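PDB 4IT7: CPI from Ascaris lumbricoides, which probably acts as an inhibitor of cysteine-type endopeptidases. Local coordinates for residues A21-A26 against T58-L63. Sequence-based numbering, arbitrary orientation.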
loop_
_atom_site.group_PDB
_atom_site.type_symbol
_atom_site.label_atom_id
_atom_site.label_comp_id
_atom_site.label_asym_id
_atom_site.label_seq_id
_atom_site.Cartn_x
_atom_site.Cartn_y
_atom_site.Cartn_z
ATOM N N ALA A 21 4.521 -1.366 8.139
ATOM C CA ALA A 21 3.153 -1.497 8.706
ATOM C C ALA A 21 2.167 -0.737 7.863
ATOM O O ALA A 21 1.153 -1.297 7.433
ATOM C CB ALA A 21 3.114 -0.964 10.133
ATOM N N LEU A 22 2.472 0.529 7.584
ATOM C CA LEU A 22 1.570 1.304 6.762
ATOM C C LEU A 22 1.363 0.730 5.339
ATOM O O LEU A 22 0.212 0.714 4.852
ATOM C CB LEU A 22 2.001 2.769 6.661
ATOM C CG LEU A 22 1.915 3.744 7.839
ATOM C CD1 LEU A 22 2.258 5.132 7.327
ATOM C CD2 LEU A 22 0.618 3.730 8.649
ATOM N N ALA A 23 2.452 0.283 4.676
ATOM C CA ALA A 23 2.348 -0.344 3.323
ATOM C C ALA A 23 1.405 -1.573 3.405
ATOM O O ALA A 23 0.571 -1.765 2.555
ATOM C CB ALA A 23 3.723 -0.728 2.771
ATOM N N GLY A 24 1.531 -2.344 4.477
ATOM C CA GLY A 24 0.754 -3.534 4.681
ATOM C C GLY A 24 -0.707 -3.177 4.705
ATOM O O GLY A 24 -1.526 -3.860 4.114
ATOM N N LYS A 25 -1.022 -2.086 5.385
ATOM C CA LYS A 25 -2.399 -1.677 5.543
ATOM C C LYS A 25 -2.886 -1.129 4.233
ATOM O O LYS A 25 -4.071 -1.338 3.886
ATOM C CB LYS A 25 -2.590 -0.658 6.677
ATOM C CG LYS A 25 -2.566 -1.246 8.089
ATOM C CD LYS A 25 -2.866 -0.198 9.194
ATOM C CE LYS A 25 -1.622 0.602 9.569
ATOM N NZ LYS A 25 -1.797 1.658 10.647
ATOM N N ALA A 26 -2.013 -0.442 3.489
ATOM C CA ALA A 26 -2.439 0.125 2.209
ATOM C C ALA A 26 -2.737 -1.030 1.200
ATOM O O ALA A 26 -3.678 -0.936 0.393
ATOM C CB ALA A 26 -1.387 1.070 1.649
ATOM N N THR A 58 1.675 10.628 4.941
ATOM C CA THR A 58 2.658 9.753 4.330
ATOM C C THR A 58 2.235 9.289 2.929
ATOM O O THR A 58 1.156 8.709 2.778
ATOM C CB THR A 58 2.860 8.498 5.184
ATOM O OG1 THR A 58 3.217 8.869 6.522
ATOM C CG2 THR A 58 3.934 7.602 4.552
ATOM N N VAL A 59 3.073 9.518 1.923
ATOM C CA VAL A 59 2.758 9.086 0.559
ATOM C C VAL A 59 3.734 7.975 0.217
ATOM O O VAL A 59 4.967 8.126 0.368
ATOM C CB VAL A 59 2.777 10.212 -0.503
ATOM C CG1 VAL A 59 2.581 9.613 -1.912
ATOM C CG2 VAL A 59 1.698 11.249 -0.232
ATOM N N LEU A 60 3.160 6.844 -0.172
ATOM C CA LEU A 60 3.920 5.661 -0.510
ATOM C C LEU A 60 3.684 5.314 -1.957
ATOM O O LEU A 60 2.589 5.534 -2.484
ATOM C CB LEU A 60 3.524 4.440 0.369
ATOM C CG LEU A 60 3.420 4.570 1.886
ATOM C CD1 LEU A 60 2.823 3.308 2.475
ATOM C CD2 LEU A 60 4.787 4.853 2.501
ATOM N N GLU A 61 4.736 4.788 -2.590
ATOM C CA GLU A 61 4.597 4.155 -3.878
ATOM C C GLU A 61 4.924 2.719 -3.643
ATOM O O GLU A 61 6.005 2.401 -3.178
ATOM C CB GLU A 61 5.595 4.689 -4.868
ATOM C CG GLU A 61 5.214 5.971 -5.575
ATOM C CD GLU A 61 6.361 6.403 -6.492
ATOM O OE1 GLU A 61 7.477 6.638 -5.987
ATOM O OE2 GLU A 61 6.173 6.465 -7.718
ATOM N N LEU A 62 3.973 1.856 -3.996
ATOM C CA LEU A 62 4.089 0.436 -3.809
ATOM C C LEU A 62 4.141 -0.218 -5.165
ATOM O O LEU A 62 3.337 0.100 -6.059
ATOM C CB LEU A 62 2.863 -0.097 -3.018
ATOM C CG LEU A 62 2.627 0.565 -1.635
ATOM C CD1 LEU A 62 1.345 0.059 -0.978
ATOM C CD2 LEU A 62 3.785 0.314 -0.697
ATOM N N LEU A 63 5.076 -1.144 -5.317
ATOM C CA LEU A 63 5.106 -1.988 -6.496
ATOM C C LEU A 63 4.396 -3.278 -6.109
ATOM O O LEU A 63 4.846 -3.984 -5.173
ATOM C CB LEU A 63 6.570 -2.297 -6.890
ATOM C CG LEU A 63 6.736 -3.295 -8.033
ATOM C CD1 LEU A 63 6.048 -2.767 -9.287
ATOM C CD2 LEU A 63 8.238 -3.600 -8.254
#
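Ala23 and Leu62 form the tight part of this contact, with Ala23 CB 3.6 Å from Leu62 CD2. The other methyl, Leu62 CD1, lies 3.9 Å from Ala26 CB, one helical turn on from Ala23. The two branches of one leucine thus each meet an alanine. In Leu62, CG stands anti to the carbonyl carbon (chi1 -57°), on the helix side of the strand, and the two methyls branch from there.

Leu60 approaches the helix backbone itself. Its CD1 sits 3.8 Å from Ala23 N and also touches Ala23 CA, with Ala23 CB slightly farther off. The leucine methyl thus packs against the main chain of Ala23 as well as its side chain. The CA atoms of Ala23 and Leu60 are 7.3 Å apart.

At the Thr58 end the contact is a single methyl meeting a threonine. Leu22 and Thr58 reach for each other tip to tip, and Leu22 CD1 stops 3.9 Å from Thr58 OG1. This is van der Waals contact, and no hydrogen bond joins the two segments. Leu22 also touches Ile94, while Ala26 and Leu62 both rest on Val92, so strand 88-97 continues the same apolar layer. On the other flank, Ala23 packs on Val45 of strand 38-51.

The outer side of the helix is more open. Lys25 is partly exposed, and its NZ forms a salt bridge with Glu103. Val59, Glu61 and Leu63 lie on the strand face turned from the helix and are partly exposed.

The axes of segments 21-26 and 58-63 cross at -67°, 9.9 Å apart at their closest. Helix 17-33 is laid across the antiparallel sheet, and this buried, largely apolar interface is part of the core between them. A single long helix held against such a sheet is the hallmark of the cystatin fold.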